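Local coordinates for protein endo-beta-1,2-glucanase (Talaromyces funiculosus, PDB 6IMV) that hydrolyses beta-1,2-glucans within the chain as a fungal glycoside hydrolase that binds sophorose, at residues A[40-46]-A[412-416]; A[88-92]-A[441-447]; A[211-217]-A[271-275]; A[218-224]-A[235-240]. All coordinates share one frame; numbering follows the deposited sequence.

Overall arrangement
Contacts 1 and 2 are buried, and both bring the first hundred residues of the chain against the last hundred. They share helix 433-443, which is part of contact 2 and packs behind contact 1, and they meet where His45 NE2 lies 2.7 Å from Tyr90 OH. Contacts 3 and 4 lie nearer the surface, across the chain's centre from contact 1, and follow one another through strands 216-217 and 220-223; their centres are about 15 Å apart. The chemistry changes accordingly: a buried carboxylate on a turn in contact 1, apolar packing edged by a water-linked histidine in contact 2, a glycine turn against a helix in contact 3, and strand pairing with a disulfide in contact 4.

Contact 1: A[40-46]-A[412-416]; sequences WEGKFHQ and NIYGS
Glu41 OE2 accepts the amide of Ser416 N at 2.8 Å on its syn lone pair, with a fairly straight N-H...O angle of 160°. The CB of Glu41 starts away from segment 412-416, and the bend at chi2 (-40°) brings the carboxylate back over Gly415. A side chain on Gly415 would run into OE2. OE1 makes a salt bridge with Lys436, whose NZ also bonds Tyr414 O and Ser416 O, which probably balances the buried charge. Residues 412-415 form a type I turn, braced by an Asx turn in which Asn412 OD1 takes Tyr414 N at 2.7 Å. On this turn Ile413 O lies in the plane of the Trp40 indole, 3.4 Å from the edge atom CE3, and 3.1 Å from Lys43 CB. Within the turn, Ile413 CG1 lies over one face of the Tyr414 ring, toward its rim, while the ring's CD1 edge meets Lys43 O at 3.5 Å. Gln46 NE2 donates in its amide plane to that same Lys43 O at 2.8 Å. The contact thus sets the end of helix 30-41 against the hairpin turn joining strands 411-412 and 415-421, with Phe44 reaching Leu431 of strand 427-432 and Val437 of helix 433-443.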
loop_
_atom_site.group_PDB
_atom_site.type_symbol
_atom_site.label_atom_id
_atom_site.label_comp_id
_atom_site.label_asym_id
_atom_site.label_seq_id
_atom_site.Cartn_x
_atom_site.Cartn_y
_atom_site.Cartn_z
ATOM N N TRP A 40 0.497 16.347 -9.708
ATOM C CA TRP A 40 1.813 15.847 -10.105
ATOM C C TRP A 40 1.937 14.334 -9.874
ATOM O O TRP A 40 2.568 13.643 -10.693
ATOM C CB TRP A 40 2.917 16.668 -9.441
ATOM C CG TRP A 40 3.066 17.968 -10.162
ATOM C CD1 TRP A 40 2.581 19.178 -9.768
ATOM C CD2 TRP A 40 3.645 18.165 -11.465
ATOM N NE1 TRP A 40 2.847 20.122 -10.722
ATOM C CE2 TRP A 40 3.493 19.530 -11.777
ATOM C CE3 TRP A 40 4.280 17.324 -12.394
ATOM C CZ2 TRP A 40 3.970 20.076 -12.968
ATOM C CZ3 TRP A 40 4.745 17.863 -13.574
ATOM C CH2 TRP A 40 4.596 19.224 -13.850
ATOM N N GLU A 41 1.310 13.818 -8.809
ATOM C CA GLU A 41 1.274 12.373 -8.584
ATOM C C GLU A 41 0.649 11.666 -9.800
ATOM O O GLU A 41 1.106 10.600 -10.211
ATOM C CB GLU A 41 0.505 12.041 -7.300
ATOM C CG GLU A 41 1.294 12.256 -6.013
ATOM C CD GLU A 41 2.749 11.837 -6.069
ATOM O OE1 GLU A 41 3.024 10.643 -6.328
ATOM O OE2 GLU A 41 3.603 12.710 -5.871
ATOM N N GLY A 42 -0.410 12.262 -10.358
ATOM C CA GLY A 42 -1.107 11.750 -11.522
ATOM C C GLY A 42 -0.225 11.567 -12.750
ATOM O O GLY A 42 -0.519 10.730 -13.595
ATOM N N LYS A 43 0.860 12.340 -12.861
ATOM C CA LYS A 43 1.792 12.222 -13.988
ATOM C C LYS A 43 2.540 10.886 -13.945
ATOM O O LYS A 43 3.081 10.454 -14.969
ATOM C CB LYS A 43 2.776 13.396 -14.027
ATOM C CG LYS A 43 2.132 14.758 -14.240
ATOM C CD LYS A 43 1.115 14.766 -15.356
ATOM C CE LYS A 43 0.655 16.159 -15.736
ATOM N NZ LYS A 43 -0.615 16.096 -16.497
ATOM N N PHE A 44 2.566 10.243 -12.775
ATOM C CA PHE A 44 3.116 8.891 -12.640
ATOM C C PHE A 44 2.300 7.910 -13.490
ATOM O O PHE A 44 2.842 6.913 -14.000
ATOM C CB PHE A 44 3.142 8.470 -11.171
ATOM C CG PHE A 44 3.660 7.080 -10.893
ATOM C CD1 PHE A 44 4.916 6.683 -11.331
ATOM C CD2 PHE A 44 2.921 6.188 -10.134
ATOM C CE1 PHE A 44 5.408 5.419 -11.041
ATOM C CE2 PHE A 44 3.411 4.922 -9.845
ATOM C CZ PHE A 44 4.653 4.541 -10.298
ATOM N N HIS A 45 0.999 8.202 -13.643
ATOM C CA HIS A 45 0.065 7.320 -14.339
ATOM C C HIS A 45 0.207 7.506 -15.853
ATOM O O HIS A 45 -0.583 8.228 -16.464
ATOM C CB HIS A 45 -1.376 7.571 -13.876
ATOM C CG HIS A 45 -2.326 6.534 -14.366
ATOM N ND1 HIS A 45 -2.975 6.646 -15.578
ATOM C CD2 HIS A 45 -2.715 5.357 -13.834
ATOM C CE1 HIS A 45 -3.740 5.590 -15.761
ATOM N NE2 HIS A 45 -3.604 4.786 -14.701
ATOM N N GLN A 46 1.216 6.850 -16.426
ATOM C CA GLN A 46 1.498 6.874 -17.859
ATOM C C GLN A 46 2.092 5.520 -18.266
ATOM O O GLN A 46 2.764 4.856 -17.469
ATOM C CB GLN A 46 2.521 7.955 -18.224
ATOM C CG GLN A 46 2.081 9.374 -17.913
ATOM C CD GLN A 46 3.054 10.391 -18.466
ATOM O OE1 GLN A 46 3.244 10.469 -19.678
ATOM N NE2 GLN A 46 3.654 11.193 -17.591
ATOM N N ASN A 412 9.753 15.542 -8.861
ATOM C CA ASN A 412 10.036 15.298 -10.262
ATOM C C ASN A 412 8.741 15.512 -11.058
ATOM O O ASN A 412 7.690 15.722 -10.461
ATOM C CB ASN A 412 10.622 13.898 -10.461
ATOM C CG ASN A 412 9.716 12.809 -9.937
ATOM O OD1 ASN A 412 8.722 12.466 -10.574
ATOM N ND2 ASN A 412 10.054 12.252 -8.787
ATOM N N ILE A 413 8.828 15.401 -12.389
ATOM C CA ILE A 413 7.680 15.638 -13.291
ATOM C C ILE A 413 6.645 14.515 -13.189
ATOM O O ILE A 413 5.624 14.574 -13.882
ATOM C CB ILE A 413 8.129 15.830 -14.753
ATOM C CG1 ILE A 413 8.909 14.633 -15.304
ATOM C CG2 ILE A 413 8.903 17.127 -14.916
ATOM C CD1 ILE A 413 9.040 14.644 -16.811
ATOM N N TYR A 414 6.896 13.509 -12.339
ATOM C CA TYR A 414 5.911 12.464 -12.032
ATOM C C TYR A 414 5.508 12.509 -10.550
ATOM O O TYR A 414 4.963 11.524 -10.030
ATOM C CB TYR A 414 6.479 11.089 -12.401
ATOM C CG TYR A 414 7.232 11.040 -13.707
ATOM C CD1 TYR A 414 6.575 10.831 -14.911
ATOM C CD2 TYR A 414 8.610 11.223 -13.743
ATOM C CE1 TYR A 414 7.267 10.800 -16.115
ATOM C CE2 TYR A 414 9.316 11.176 -14.930
ATOM C CZ TYR A 414 8.641 10.967 -16.119
ATOM O OH TYR A 414 9.350 10.937 -17.279
ATOM N N GLY A 415 5.761 13.643 -9.883
ATOM C CA GLY A 415 5.400 13.850 -8.469
ATOM C C GLY A 415 6.586 13.637 -7.541
ATOM O O GLY A 415 7.702 14.020 -7.872
ATOM N N SER A 416 6.333 13.025 -6.380
ATOM C CA SER A 416 7.373 12.815 -5.361
ATOM C C SER A 416 8.379 11.754 -5.827
ATOM O O SER A 416 8.051 10.830 -6.603
ATOM C CB SER A 416 6.779 12.457 -4.023
ATOM O OG SER A 416 6.084 11.213 -4.067
#

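Contact 2: A[88-92]-A[441-447]; sequences MLYAH and NAILGGV
Leu89 and Leu444 meet through methyls, CD2 to CD1 at 3.7 Å, where helix 80-94 packs on the C-terminal end of helix 433-443, closed by a Schellman motif with Gly445 at positive phi. With CG anti to the backbone N (chi1 -176°), Leu89 brings its CD2 methyl against Leu444. In a second apolar patch, Met88 lies across Val447 at about a right angle, its CG 3.7 Å from Val447 CG1. Further out, Leu444 CB sits over one face of the His92 imidazole in a CH-pi contact, 3.9 Å from the ring centroid and 18° off its normal, shifted toward the rim. At the edge of that ring, NE2 approaches Gly446 O at 2.7 Å, but the N-H...O angle of 123° makes the bond weak. An alanine at His92 is likely to leave Gly446 O without this donor and open a gap beneath Leu444 CB. Asn441 turns its amide toward helix 80-94, where ND2 is taken by Leu85 O and OD1 lies 3.3 Å from Met88 CB. A single water finishes the polar edge: it donates to both Asn441 O and Asn441 OD1, the latter at 2.8 Å, and stands 2.9 Å from His92 NE2.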
loop_
_atom_site.group_PDB
_atom_site.type_symbol
_atom_site.label_atom_id
_atom_site.label_comp_id
_atom_site.label_asym_id
_atom_site.label_seq_id
_atom_site.Cartn_x
_atom_site.Cartn_y
_atom_site.Cartn_z
ATOM N N MET A 88 -7.382 0.375 -6.244
ATOM C CA MET A 88 -8.007 1.263 -5.256
ATOM C C MET A 88 -8.208 2.659 -5.865
ATOM O O MET A 88 -9.268 3.267 -5.695
ATOM C CB MET A 88 -7.161 1.365 -3.979
ATOM C CG MET A 88 -7.340 0.192 -3.050
ATOM S SD MET A 88 -6.496 0.407 -1.457
ATOM C CE MET A 88 -4.834 -0.064 -1.903
ATOM N N LEU A 89 -7.191 3.165 -6.573
ATOM C CA LEU A 89 -7.276 4.466 -7.249
ATOM C C LEU A 89 -8.440 4.432 -8.249
ATOM O O LEU A 89 -9.238 5.371 -8.307
ATOM C CB LEU A 89 -5.941 4.751 -7.939
ATOM C CG LEU A 89 -5.749 6.095 -8.639
ATOM C CD1 LEU A 89 -6.297 6.078 -10.049
ATOM C CD2 LEU A 89 -6.322 7.262 -7.863
ATOM N N TYR A 90 -8.519 3.346 -9.031
ATOM C CA TYR A 90 -9.544 3.194 -10.060
ATOM C C TYR A 90 -10.946 3.078 -9.447
ATOM O O TYR A 90 -11.916 3.486 -10.086
ATOM C CB TYR A 90 -9.245 2.002 -10.973
ATOM C CG TYR A 90 -8.027 2.141 -11.849
ATOM C CD1 TYR A 90 -7.474 3.370 -12.165
ATOM C CD2 TYR A 90 -7.426 1.011 -12.374
ATOM C CE1 TYR A 90 -6.345 3.464 -12.964
ATOM C CE2 TYR A 90 -6.304 1.089 -13.179
ATOM C CZ TYR A 90 -5.764 2.321 -13.486
ATOM O OH TYR A 90 -4.655 2.379 -14.270
ATOM N N ALA A 91 -11.054 2.525 -8.233
ATOM C CA ALA A 91 -12.335 2.430 -7.541
ATOM C C ALA A 91 -12.876 3.841 -7.281
ATOM O O ALA A 91 -14.046 4.116 -7.564
ATOM C CB ALA A 91 -12.200 1.622 -6.273
ATOM N N HIS A 92 -12.008 4.748 -6.812
ATOM C CA HIS A 92 -12.405 6.137 -6.572
ATOM C C HIS A 92 -12.726 6.840 -7.898
ATOM O O HIS A 92 -13.710 7.582 -7.988
ATOM C CB HIS A 92 -11.329 6.880 -5.771
ATOM C CG HIS A 92 -11.217 6.415 -4.357
ATOM N ND1 HIS A 92 -12.212 6.643 -3.423
ATOM C CD2 HIS A 92 -10.243 5.733 -3.715
ATOM C CE1 HIS A 92 -11.849 6.127 -2.265
ATOM N NE2 HIS A 92 -10.646 5.559 -2.419
ATOM N N ASN A 441 -3.695 7.078 -2.148
ATOM C CA ASN A 441 -4.844 6.292 -1.680
ATOM C C ASN A 441 -5.259 6.739 -0.270
ATOM O O ASN A 441 -6.446 6.742 0.049
ATOM C CB ASN A 441 -4.585 4.788 -1.798
ATOM C CG ASN A 441 -4.952 4.266 -3.168
ATOM O OD1 ASN A 441 -6.078 4.476 -3.622
ATOM N ND2 ASN A 441 -4.019 3.604 -3.839
ATOM N N ALA A 442 -4.296 7.159 0.558
ATOM C CA ALA A 442 -4.607 7.712 1.883
ATOM C C ALA A 442 -5.327 9.072 1.757
ATOM O O ALA A 442 -6.275 9.342 2.481
ATOM C CB ALA A 442 -3.354 7.801 2.711
ATOM N N ILE A 443 -4.869 9.924 0.836
ATOM C CA ILE A 443 -5.504 11.226 0.568
ATOM C C ILE A 443 -6.972 11.018 0.158
ATOM O O ILE A 443 -7.817 11.803 0.540
ATOM C CB ILE A 443 -4.710 12.015 -0.494
ATOM C CG1 ILE A 443 -3.414 12.587 0.086
ATOM C CG2 ILE A 443 -5.569 13.090 -1.153
ATOM C CD1 ILE A 443 -2.416 13.058 -0.954
ATOM N N LEU A 444 -7.265 9.942 -0.586
ATOM C CA LEU A 444 -8.634 9.630 -1.075
ATOM C C LEU A 444 -9.477 8.925 0.000
ATOM O O LEU A 444 -10.638 8.608 -0.243
ATOM C CB LEU A 444 -8.523 8.753 -2.327
ATOM C CG LEU A 444 -7.883 9.429 -3.534
ATOM C CD1 LEU A 444 -7.688 8.434 -4.662
ATOM C CD2 LEU A 444 -8.728 10.609 -4.003
ATOM N N GLY A 445 -8.883 8.665 1.169
ATOM C CA GLY A 445 -9.577 8.148 2.335
ATOM C C GLY A 445 -9.613 6.625 2.381
ATOM O O GLY A 445 -10.432 6.059 3.095
ATOM N N GLY A 446 -8.732 5.951 1.627
ATOM C CA GLY A 446 -8.782 4.496 1.501
ATOM C C GLY A 446 -10.032 4.055 0.758
ATOM O O GLY A 446 -10.775 4.910 0.228
ATOM N N VAL A 447 -10.267 2.737 0.715
ATOM C CA VAL A 447 -11.477 2.174 0.084
ATOM C C VAL A 447 -12.354 1.483 1.137
ATOM O O VAL A 447 -13.305 0.775 0.782
ATOM C CB VAL A 447 -11.141 1.215 -1.074
ATOM C CG1 VAL A 447 -10.446 1.937 -2.221
ATOM C CG2 VAL A 447 -10.331 0.009 -0.617
HETATM O O HOH W 1 -7.980 4.891 -1.603
#

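Contact 3: A[211-217]-A[271-275]; sequences YQGEGKV and ALWEY
Gly215 lies so close to Leu272 that their CA atoms are 3.9 Å apart, bringing the tip of a beta hairpin against a helix. The hairpin turns through a type I' turn from Gly213 to Lys216, and a classic bulge sets Gln212 and Gly213 both opposite Lys216. Gly215 CA points a C-H at Ala271 O, 3.4 Å away; a side chain here would collide with that carbonyl and with Tyr275 CB. A water lies 2.7 Å from Gly215 O and equally near Leu272 O. Tyr275 points toward the hairpin, and CG anti to the amide nitrogen (chi1 -170°) lays its ring against Lys216, whose CG sits over one face, 3.9 Å from the centroid and 18° off the normal. Were Tyr275 a serine, the methylenes of Lys216 would probably lose the surface they lie on, freeing that chain to move. Leu272 CD2 touches both Val217 CG2 at 3.6 Å and Tyr211 CE1 at 3.9 Å. Tyr211 OH in turn accepts Gly215 N, steadying the turn, and bonds Asp268 one helical turn before Leu272. The hairpin, which follows helix 186-210, is thereby fixed to helix 266-276, while Val217 and Leu272 also pack on helix 252-261.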
loop_
_atom_site.group_PDB
_atom_site.type_symbol
_atom_site.label_atom_id
_atom_site.label_comp_id
_atom_site.label_asym_id
_atom_site.label_seq_id
_atom_site.Cartn_x
_atom_site.Cartn_y
_atom_site.Cartn_z
ATOM N N TYR A 211 -4.151 -22.487 3.263
ATOM C CA TYR A 211 -4.463 -22.859 4.652
ATOM C C TYR A 211 -3.869 -24.235 4.975
ATOM O O TYR A 211 -4.335 -25.236 4.464
ATOM C CB TYR A 211 -5.972 -22.812 4.924
ATOM C CG TYR A 211 -6.318 -23.051 6.372
ATOM C CD1 TYR A 211 -5.717 -22.296 7.364
ATOM C CD2 TYR A 211 -7.199 -24.048 6.765
ATOM C CE1 TYR A 211 -5.979 -22.509 8.707
ATOM C CE2 TYR A 211 -7.479 -24.272 8.105
ATOM C CZ TYR A 211 -6.865 -23.499 9.081
ATOM O OH TYR A 211 -7.095 -23.681 10.414
ATOM N N GLN A 212 -2.850 -24.263 5.842
ATOM C CA GLN A 212 -2.145 -25.496 6.224
ATOM C C GLN A 212 -2.929 -26.258 7.299
ATOM O O GLN A 212 -2.840 -27.472 7.378
ATOM C CB GLN A 212 -0.755 -25.183 6.775
ATOM C CG GLN A 212 0.125 -26.405 6.979
ATOM C CD GLN A 212 1.455 -26.009 7.565
ATOM O OE1 GLN A 212 1.589 -25.832 8.776
ATOM N NE2 GLN A 212 2.445 -25.842 6.701
ATOM N N GLY A 213 -3.655 -25.523 8.145
ATOM C CA GLY A 213 -4.418 -26.094 9.249
ATOM C C GLY A 213 -3.933 -25.552 10.582
ATOM O O GLY A 213 -2.836 -25.011 10.663
ATOM N N GLU A 214 -4.776 -25.692 11.614
ATOM C CA GLU A 214 -4.487 -25.264 12.970
ATOM C C GLU A 214 -4.096 -23.777 12.983
ATOM O O GLU A 214 -3.210 -23.378 13.728
ATOM C CB GLU A 214 -3.398 -26.154 13.561
ATOM C CG GLU A 214 -3.820 -27.606 13.655
ATOM C CD GLU A 214 -2.671 -28.591 13.733
ATOM O OE1 GLU A 214 -1.612 -28.251 14.318
ATOM O OE2 GLU A 214 -2.837 -29.711 13.215
ATOM N N GLY A 215 -4.772 -22.980 12.143
ATOM C CA GLY A 215 -4.643 -21.519 12.118
ATOM C C GLY A 215 -3.436 -21.034 11.331
ATOM O O GLY A 215 -3.178 -19.825 11.286
ATOM N N LYS A 216 -2.699 -21.963 10.702
ATOM C CA LYS A 216 -1.465 -21.636 9.993
ATOM C C LYS A 216 -1.796 -21.363 8.526
ATOM O O LYS A 216 -2.367 -22.215 7.844
ATOM C CB LYS A 216 -0.427 -22.750 10.151
ATOM C CG LYS A 216 0.117 -22.884 11.563
ATOM C CD LYS A 216 1.016 -24.082 11.805
ATOM C CE LYS A 216 1.354 -24.234 13.275
ATOM N NZ LYS A 216 2.516 -25.132 13.483
ATOM N N VAL A 217 -1.412 -20.168 8.062
ATOM C CA VAL A 217 -1.645 -19.705 6.694
ATOM C C VAL A 217 -0.280 -19.410 6.069
ATOM O O VAL A 217 0.484 -18.644 6.644
ATOM C CB VAL A 217 -2.553 -18.458 6.680
ATOM C CG1 VAL A 217 -2.704 -17.881 5.273
ATOM C CG2 VAL A 217 -3.923 -18.733 7.292
ATOM N N ALA A 271 -9.164 -20.917 15.181
ATOM C CA ALA A 271 -7.724 -21.228 15.158
ATOM C C ALA A 271 -6.930 -20.110 14.453
ATOM O O ALA A 271 -5.818 -19.812 14.868
ATOM C CB ALA A 271 -7.481 -22.581 14.519
ATOM N N LEU A 272 -7.498 -19.495 13.403
ATOM C CA LEU A 272 -6.848 -18.364 12.722
ATOM C C LEU A 272 -6.485 -17.280 13.748
ATOM O O LEU A 272 -5.357 -16.822 13.793
ATOM C CB LEU A 272 -7.778 -17.776 11.652
ATOM C CG LEU A 272 -7.956 -18.588 10.370
ATOM C CD1 LEU A 272 -8.935 -17.883 9.437
ATOM C CD2 LEU A 272 -6.627 -18.820 9.665
ATOM N N TRP A 273 -7.464 -16.886 14.568
ATOM C CA TRP A 273 -7.296 -15.760 15.482
ATOM C C TRP A 273 -6.460 -16.167 16.699
ATOM O O TRP A 273 -5.666 -15.372 17.199
ATOM C CB TRP A 273 -8.652 -15.160 15.849
ATOM C CG TRP A 273 -9.259 -14.508 14.648
ATOM C CD1 TRP A 273 -10.254 -15.004 13.861
ATOM C CD2 TRP A 273 -8.862 -13.257 14.057
ATOM N NE1 TRP A 273 -10.511 -14.142 12.827
ATOM C CE2 TRP A 273 -9.679 -13.061 12.921
ATOM C CE3 TRP A 273 -7.927 -12.268 14.394
ATOM C CZ2 TRP A 273 -9.574 -11.932 12.113
ATOM C CZ3 TRP A 273 -7.825 -11.147 13.596
ATOM C CH2 TRP A 273 -8.636 -10.986 12.466
ATOM N N GLU A 274 -6.587 -17.427 17.117
ATOM C CA GLU A 274 -5.819 -17.945 18.231
ATOM C C GLU A 274 -4.331 -17.946 17.872
ATOM O O GLU A 274 -3.503 -17.505 18.651
ATOM C CB GLU A 274 -6.288 -19.352 18.585
ATOM C CG GLU A 274 -5.651 -19.887 19.851
ATOM C CD GLU A 274 -6.179 -21.247 20.271
ATOM O OE1 GLU A 274 -7.296 -21.610 19.827
ATOM O OE2 GLU A 274 -5.469 -21.940 21.031
ATOM N N TYR A 275 -4.008 -18.446 16.678
ATOM C CA TYR A 275 -2.636 -18.569 16.242
ATOM C C TYR A 275 -2.020 -17.178 16.026
ATOM O O TYR A 275 -0.812 -17.009 16.143
ATOM C CB TYR A 275 -2.543 -19.416 14.972
ATOM C CG TYR A 275 -1.125 -19.761 14.614
ATOM C CD1 TYR A 275 -0.413 -20.671 15.380
ATOM C CD2 TYR A 275 -0.475 -19.149 13.559
ATOM C CE1 TYR A 275 0.903 -20.986 15.090
ATOM C CE2 TYR A 275 0.835 -19.460 13.244
ATOM C CZ TYR A 275 1.524 -20.383 14.012
ATOM O OH TYR A 275 2.815 -20.692 13.725
HETATM O O HOH W 2 -3.808 -17.180 11.651
#

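Contact 4: A[218-224]-A[235-240]; sequences CAVTDIK and QTYACE
Ile223 and Tyr237 lie side by side, pointing the same way, on one face of a three-stranded antiparallel sheet in which strand 220-223 is central and strand 237-239 is at the edge. Ile223 CG2 comes within 3.6 Å of Tyr237 CE1, and Thr221 CG2 meets the ring at its edge, 3.8 Å from CD1. Tyr237 OH then bonds Gly136 O, fixing the far end of the ring. Gln235 OE1 touches Ile223 CG2 at 3.4 Å, while its NE2 donates to Asn225 O. On the face that carries Asp222 and Ala238, the Asp222 carboxylate is crossed at about a right angle by Glu240, just past the strand, with carboxylate planes 38° apart. Glu240, with CG anti to the backbone N (chi1 -168°) and an extended chain, carries its carboxylate to Asp222. Asp222 OD1 and Glu240 OE1 are only 2.6 Å apart, so one acid probably carries a proton; Arg160 of strand 160-162 forms a salt bridge to Glu240 OE1. Glu240 also runs beside Val220, which touches bound glucose. In the backbone, Asp222 and Ala238 form an antiparallel hydrogen-bonded pair, with Asp222 N to Ala238 O at 2.8 Å. Glu240 N to Val220 O and Lys224 N to Thr236 O continue the ladder. Just before strand 220-223 comes the disulfide Cys218 SG to Cys239 SG, 2.0 Å.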
loop_
_atom_site.group_PDB
_atom_site.type_symbol
_atom_site.label_atom_id
_atom_site.label_comp_id
_atom_site.label_asym_id
_atom_site.label_seq_id
_atom_site.Cartn_x
_atom_site.Cartn_y
_atom_site.Cartn_z
ATOM N N CYS A 218 0.033 -20.013 4.911
ATOM C CA CYS A 218 1.349 -19.806 4.287
ATOM C C CYS A 218 1.539 -18.327 3.920
ATOM O O CYS A 218 0.673 -17.728 3.303
ATOM C CB CYS A 218 1.557 -20.611 3.010
ATOM S SG CYS A 218 1.027 -22.337 3.097
ATOM N N ALA A 219 2.700 -17.768 4.274
ATOM C CA ALA A 219 3.138 -16.485 3.743
ATOM C C ALA A 219 3.433 -16.643 2.248
ATOM O O ALA A 219 3.023 -15.801 1.416
ATOM C CB ALA A 219 4.338 -15.981 4.510
ATOM N N VAL A 220 4.125 -17.737 1.910
ATOM C CA VAL A 220 4.391 -18.111 0.524
ATOM C C VAL A 220 4.049 -19.589 0.353
ATOM O O VAL A 220 4.511 -20.419 1.120
ATOM C CB VAL A 220 5.850 -17.830 0.122
ATOM C CG1 VAL A 220 6.142 -18.284 -1.300
ATOM C CG2 VAL A 220 6.214 -16.365 0.298
ATOM N N THR A 221 3.214 -19.892 -0.646
ATOM C CA THR A 221 2.888 -21.262 -0.997
ATOM C C THR A 221 3.757 -21.696 -2.181
ATOM O O THR A 221 3.858 -20.984 -3.185
ATOM C CB THR A 221 1.400 -21.427 -1.299
ATOM O OG1 THR A 221 0.692 -21.292 -0.068
ATOM C CG2 THR A 221 1.068 -22.761 -1.935
ATOM N N ASP A 222 4.392 -22.863 -2.020
ATOM C CA ASP A 222 5.122 -23.554 -3.068
ATOM C C ASP A 222 4.153 -24.493 -3.791
ATOM O O ASP A 222 3.437 -25.289 -3.153
ATOM C CB ASP A 222 6.313 -24.314 -2.479
ATOM C CG ASP A 222 7.373 -23.388 -1.908
ATOM O OD1 ASP A 222 7.495 -22.248 -2.396
ATOM O OD2 ASP A 222 8.045 -23.799 -0.962
ATOM N N ILE A 223 4.118 -24.349 -5.117
ATOM C CA ILE A 223 3.244 -25.073 -6.024
ATOM C C ILE A 223 4.097 -26.137 -6.726
ATOM O O ILE A 223 5.159 -25.821 -7.211
ATOM C CB ILE A 223 2.608 -24.102 -7.040
ATOM C CG1 ILE A 223 1.981 -22.884 -6.359
ATOM C CG2 ILE A 223 1.620 -24.832 -7.940
ATOM C CD1 ILE A 223 1.534 -21.813 -7.326
ATOM N N LYS A 224 3.628 -27.381 -6.779
ATOM C CA LYS A 224 4.391 -28.423 -7.457
ATOM C C LYS A 224 4.664 -27.991 -8.901
ATOM O O LYS A 224 5.793 -28.002 -9.339
ATOM C CB LYS A 224 3.662 -29.769 -7.463
ATOM C CG LYS A 224 4.438 -30.891 -8.148
ATOM C CD LYS A 224 5.791 -31.124 -7.511
ATOM C CE LYS A 224 6.457 -32.410 -7.960
ATOM N NZ LYS A 224 5.961 -33.561 -7.175
ATOM N N GLN A 235 -0.966 -32.263 -8.598
ATOM C CA GLN A 235 -0.696 -30.930 -8.061
ATOM C C GLN A 235 -0.607 -31.026 -6.534
ATOM O O GLN A 235 -1.368 -31.770 -5.918
ATOM C CB GLN A 235 -1.796 -29.950 -8.471
ATOM C CG GLN A 235 -1.554 -28.520 -8.005
ATOM C CD GLN A 235 -0.407 -27.895 -8.752
ATOM O OE1 GLN A 235 0.761 -28.123 -8.431
ATOM N NE2 GLN A 235 -0.744 -27.108 -9.765
ATOM N N THR A 236 0.326 -30.278 -5.939
ATOM C CA THR A 236 0.391 -30.123 -4.486
ATOM C C THR A 236 0.718 -28.666 -4.144
ATOM O O THR A 236 1.312 -27.922 -4.955
ATOM C CB THR A 236 1.432 -31.045 -3.831
ATOM O OG1 THR A 236 2.716 -30.546 -4.190
ATOM C CG2 THR A 236 1.301 -32.496 -4.236
ATOM N N TYR A 237 0.328 -28.285 -2.925
ATOM C CA TYR A 237 0.643 -26.987 -2.334
ATOM C C TYR A 237 1.227 -27.219 -0.937
ATOM O O TYR A 237 0.743 -28.046 -0.198
ATOM C CB TYR A 237 -0.616 -26.124 -2.312
ATOM C CG TYR A 237 -1.213 -25.873 -3.678
ATOM C CD1 TYR A 237 -0.737 -24.851 -4.485
ATOM C CD2 TYR A 237 -2.234 -26.672 -4.174
ATOM C CE1 TYR A 237 -1.267 -24.621 -5.741
ATOM C CE2 TYR A 237 -2.764 -26.460 -5.437
ATOM C CZ TYR A 237 -2.286 -25.422 -6.221
ATOM O OH TYR A 237 -2.802 -25.193 -7.474
ATOM N N ALA A 238 2.298 -26.507 -0.601
ATOM C CA ALA A 238 2.861 -26.560 0.726
ATOM C C ALA A 238 3.399 -25.179 1.095
ATOM O O ALA A 238 3.852 -24.435 0.230
ATOM C CB ALA A 238 3.946 -27.611 0.770
ATOM N N CYS A 239 3.337 -24.840 2.384
ATOM C CA CYS A 239 3.943 -23.593 2.851
ATOM C C CYS A 239 5.452 -23.643 2.624
ATOM O O CYS A 239 6.076 -24.679 2.807
ATOM C CB CYS A 239 3.685 -23.331 4.328
ATOM S SG CYS A 239 1.930 -23.141 4.719
ATOM N N GLU A 240 6.014 -22.504 2.226
ATOM C CA GLU A 240 7.432 -22.348 2.102
ATOM C C GLU A 240 8.008 -22.113 3.501
ATOM O O GLU A 240 7.705 -21.110 4.147
ATOM C CB GLU A 240 7.763 -21.199 1.155
ATOM C CG GLU A 240 9.212 -21.160 0.761
ATOM C CD GLU A 240 9.493 -20.207 -0.380
ATOM O OE1 GLU A 240 9.269 -20.577 -1.552
ATOM O OE2 GLU A 240 9.878 -19.095 -0.094
HETATM O O HOH W 3 5.752 -19.252 3.934
HETATM O O HOH W 4 4.134 -28.091 -3.265
#